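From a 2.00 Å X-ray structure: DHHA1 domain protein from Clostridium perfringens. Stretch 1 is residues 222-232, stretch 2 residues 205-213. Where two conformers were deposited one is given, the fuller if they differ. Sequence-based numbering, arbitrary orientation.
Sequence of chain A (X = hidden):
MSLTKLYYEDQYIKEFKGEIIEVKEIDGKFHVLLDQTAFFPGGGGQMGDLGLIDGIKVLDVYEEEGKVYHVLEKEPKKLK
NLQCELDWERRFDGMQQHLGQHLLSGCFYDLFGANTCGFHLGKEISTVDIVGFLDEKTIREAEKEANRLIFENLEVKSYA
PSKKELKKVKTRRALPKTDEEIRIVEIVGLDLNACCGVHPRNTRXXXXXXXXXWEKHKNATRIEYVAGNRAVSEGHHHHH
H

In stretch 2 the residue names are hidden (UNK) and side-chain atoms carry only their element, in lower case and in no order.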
# COMPACT_ATOMS: atom_id res chain seq x y z
N ARG A 222 7.13 -7.42 -18.33
CA ARG A 222 7.25 -7.47 -16.88
C ARG A 222 8.49 -6.71 -16.42
O ARG A 222 9.62 -7.11 -16.70
CB ARG A 222 7.31 -8.93 -16.41
CG ARG A 222 7.49 -9.10 -14.90
CD ARG A 222 6.88 -10.40 -14.45
NE ARG A 222 5.43 -10.39 -14.61
CZ ARG A 222 4.63 -11.42 -14.37
NH1 ARG A 222 5.14 -12.57 -13.94
NH2 ARG A 222 3.32 -11.31 -14.55
N ILE A 223 8.26 -5.61 -15.71
CA ILE A 223 9.31 -4.68 -15.29
C ILE A 223 9.61 -4.80 -13.79
O ILE A 223 8.71 -4.60 -12.98
CB ILE A 223 8.87 -3.23 -15.62
CG1 ILE A 223 8.66 -3.07 -17.14
CG2 ILE A 223 9.88 -2.21 -15.11
CD1 ILE A 223 8.21 -1.70 -17.55
N GLU A 224 10.84 -5.15 -13.43
CA GLU A 224 11.29 -5.16 -12.02
C GLU A 224 11.74 -3.77 -11.56
O GLU A 224 12.57 -3.14 -12.22
CB GLU A 224 12.44 -6.15 -11.80
CG GLU A 224 12.01 -7.57 -11.55
CD GLU A 224 13.18 -8.53 -11.42
OE1 GLU A 224 13.13 -9.59 -12.09
OE2 GLU A 224 14.14 -8.24 -10.67
N TYR A 225 11.23 -3.31 -10.42
CA TYR A 225 11.61 -2.00 -9.89
C TYR A 225 11.87 -1.99 -8.38
O TYR A 225 11.43 -2.88 -7.65
CB TYR A 225 10.57 -0.92 -10.26
CG TYR A 225 9.29 -1.05 -9.46
CD1 TYR A 225 8.23 -1.83 -9.93
CD2 TYR A 225 9.15 -0.41 -8.21
CE1 TYR A 225 7.07 -1.97 -9.18
CE2 TYR A 225 7.99 -0.55 -7.46
CZ TYR A 225 6.96 -1.33 -7.95
OH TYR A 225 5.83 -1.48 -7.22
N VAL A 226 12.57 -0.95 -7.94
CA VAL A 226 12.78 -0.65 -6.52
C VAL A 226 12.53 0.83 -6.26
O VAL A 226 12.91 1.68 -7.07
CB VAL A 226 14.21 -1.04 -6.02
CG1 VAL A 226 14.30 -2.52 -5.72
CG2 VAL A 226 15.27 -0.65 -7.05
N ALA A 227 11.87 1.14 -5.16
CA ALA A 227 11.67 2.52 -4.73
C ALA A 227 12.19 2.71 -3.32
O ALA A 227 12.30 1.74 -2.56
CB ALA A 227 10.19 2.92 -4.82
N GLY A 228 12.54 3.95 -2.97
CA GLY A 228 12.95 4.30 -1.61
C GLY A 228 14.26 3.69 -1.17
O GLY A 228 15.25 3.76 -1.89
N ASN A 229 14.24 3.08 0.02
CA ASN A 229 15.44 2.52 0.65
C ASN A 229 15.97 1.27 -0.04
O ASN A 229 17.14 0.92 0.09
CB ASN A 229 15.17 2.24 2.13
CG ASN A 229 14.18 3.22 2.76
OD1 ASN A 229 14.55 4.34 3.11
ND2 ASN A 229 12.93 2.80 2.89
N ARG A 230 15.09 0.58 -0.77
CA ARG A 230 15.46 -0.55 -1.61
C ARG A 230 16.34 -0.15 -2.80
O ARG A 230 17.16 -0.93 -3.28
CB ARG A 230 14.21 -1.24 -2.15
CG ARG A 230 13.41 -2.06 -1.15
CD ARG A 230 12.47 -2.98 -1.89
NE ARG A 230 11.46 -3.57 -1.02
CZ ARG A 230 10.65 -4.56 -1.38
NH1 ARG A 230 10.73 -5.09 -2.59
NH2 ARG A 230 9.75 -5.03 -0.51
N ALA A 231 16.16 1.08 -3.28
CA ALA A 231 16.86 1.57 -4.46
C ALA A 231 18.29 2.03 -4.20
O ALA A 231 19.06 2.27 -5.13
CB ALA A 231 16.05 2.68 -5.13
N VAL A 232 18.65 2.16 -2.92
CA VAL A 232 19.97 2.64 -2.50
C VAL A 232 20.73 1.59 -1.69
O VAL A 232 21.92 1.37 -1.90
CB VAL A 232 19.87 3.96 -1.70
CG1 VAL A 232 19.44 5.11 -2.61
CG2 VAL A 232 18.90 3.82 -0.53
N UNK A 205 8.09 11.45 -0.88
CA UNK A 205 8.28 10.33 0.05
C UNK A 205 8.86 9.05 -0.57
O UNK A 205 9.37 8.19 0.15
c UNK A 205 6.78 10.78 2.05
o UNK A 205 7.35 11.89 2.19
c UNK A 205 6.97 10.00 0.76
o UNK A 205 6.08 10.27 2.95
N UNK A 206 8.78 8.92 -1.90
CA UNK A 206 9.40 7.80 -2.60
C UNK A 206 10.93 7.84 -2.65
O UNK A 206 11.55 6.80 -2.86
c UNK A 206 7.74 6.78 -4.44
c UNK A 206 6.95 6.25 -3.26
c UNK A 206 6.84 7.53 -5.39
c UNK A 206 8.87 7.71 -4.03
N UNK A 207 11.50 9.04 -2.49
CA UNK A 207 12.96 9.32 -2.54
C UNK A 207 13.51 9.21 -3.96
O UNK A 207 13.93 10.20 -4.57
n UNK A 207 13.32 6.67 1.61
c UNK A 207 14.05 7.27 0.68
o UNK A 207 15.21 6.93 0.43
c UNK A 207 13.37 8.40 -0.11
c UNK A 207 13.80 8.43 -1.59
N UNK A 208 13.50 7.98 -4.48
CA UNK A 208 14.03 7.63 -5.79
C UNK A 208 13.38 6.32 -6.26
O UNK A 208 12.97 5.48 -5.45
c UNK A 208 15.60 7.55 -5.74
c UNK A 208 16.07 6.38 -4.87
c UNK A 208 16.23 7.51 -7.13
N UNK A 209 13.25 6.16 -7.57
CA UNK A 209 12.76 4.92 -8.17
C UNK A 209 13.71 4.43 -9.28
O UNK A 209 14.12 5.20 -10.17
c UNK A 209 11.27 5.06 -8.64
c UNK A 209 10.70 3.73 -9.10
c UNK A 209 11.13 6.11 -9.72
c UNK A 209 9.21 3.66 -8.88
N UNK A 210 14.08 3.16 -9.20
CA UNK A 210 14.96 2.56 -10.18
C UNK A 210 14.33 1.32 -10.81
O UNK A 210 13.87 0.42 -10.10
c UNK A 210 18.50 2.92 -8.60
c UNK A 210 19.45 4.09 -8.38
c UNK A 210 16.29 2.18 -9.52
c UNK A 210 17.20 3.37 -9.24
n UNK A 210 19.12 4.85 -7.16
N UNK A 211 14.32 1.29 -12.14
CA UNK A 211 13.99 0.07 -12.87
C UNK A 211 15.24 -0.80 -12.99
O UNK A 211 16.29 -0.36 -13.48
c UNK A 211 11.95 0.97 -14.02
c UNK A 211 13.33 -0.83 -15.17
c UNK A 211 11.25 1.50 -15.28
c UNK A 211 13.35 0.40 -14.24
N UNK A 212 15.12 -2.03 -12.52
CA UNK A 212 16.22 -2.98 -12.40
C UNK A 212 16.51 -3.72 -13.71
O UNK A 212 17.64 -3.76 -14.19
c UNK A 212 17.62 -4.01 -9.57
n UNK A 212 17.92 -3.79 -8.16
c UNK A 212 17.79 -4.70 -7.21
c UNK A 212 16.20 -3.62 -9.91
n UNK A 212 17.34 -5.92 -7.49
c UNK A 212 15.88 -4.03 -11.34
n UNK A 212 18.11 -4.39 -5.96
N UNK A 213 15.45 -4.31 -14.26
CA UNK A 213 15.50 -5.17 -15.44
C UNK A 213 14.07 -5.39 -15.90
O UNK A 213 13.14 -5.08 -15.18
n UNK A 213 17.78 -9.59 -15.57
c UNK A 213 16.14 -6.53 -15.11
n UNK A 213 16.02 -9.63 -14.07
c UNK A 213 16.36 -8.37 -13.41
c UNK A 213 16.70 -10.17 -15.08
n UNK A 213 16.29 -11.32 -15.60
c UNK A 213 15.50 -7.22 -13.91

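Position 205 carries two side-chain carbons, the second holding two oxygens: a short carboxylate, Asp205. It does not touch stretch 1, so the contact places no demand on it.

Position 206 has four carbons forked at the second; the branching carbon comes no nearer than 4.6 Å, to Ala227 CB. This is the pattern of Leu206, and Leu206 O lies 3.0 Å from Gly228 N.

Position 207 shows three carbons in a row, the third bearing one oxygen and one nitrogen. One O and one N on the third carbon make an amide; the nitrogen donates to Asn229 OD1 at 3.0 Å, nearly straight. This is Gln207, and NE2 is the donor.

At position 208 one carbon carries two others, and one of those two lies 3.7 Å from Ala231 CB and 4.3 Å from Val232 CG1: the compact fork of Val208. Its backbone O accepts from Gly228 N at 2.9 Å.

Position 209 has four carbons forked at the first, one arm two carbons long. The tip of that arm lies 4.1 Å from Tyr225 CD2 and 4.2 Å from Ala227 CB: Ile209, with CD1 as the tip.

Position 210 is four carbons in a row ending in nitrogen, and that nitrogen makes a weak hydrogen bond to Ala231 O at 3.3 Å; hence Lys210, with NZ as the donor. Its backbone pairs with Val226 in both directions: Lys210 N to Val226 O at 2.8 Å, Val226 N to Lys210 O at 2.9 Å.

Position 211 repeats the fork of 209. Its one-carbon arm meets Ile223 CG2 at 3.7 Å, and the first carbon of its longer arm lies 4.4 Å from Tyr225 CB, giving Ile211.

Position 212 has three carbons, a nitrogen, then a carbon with two more nitrogens, and one face of this planar end lies against Val226 CG1: Arg212. Arg212 N donates to Glu224 O at 2.8 Å.

Position 213 has the same atoms. The nitrogen within its chain forms a salt bridge with Glu224 OE1 at 3.5 Å, the carboxylate oxygen lying near the guanidinium plane, so Arg213, bridged through NE. Backbone Glu224 N donates to Arg213 O at 2.9 Å.

The rule is an antiparallel ladder with two differently dressed faces. Tyr225, Ala227, Ile209 and Ile211 share a buried apolar face; Val226 and Lys210 point to the other, where the long side chain of the exposed lysine reaches past the strand to a carbonyl. Beyond the ladder, Gly228 takes a positive phi of 67° that favours glycine, and the chain then turns so that Ala231 comes against Val208.

Stretch 2, residues 205-213: DLQVIKIRR
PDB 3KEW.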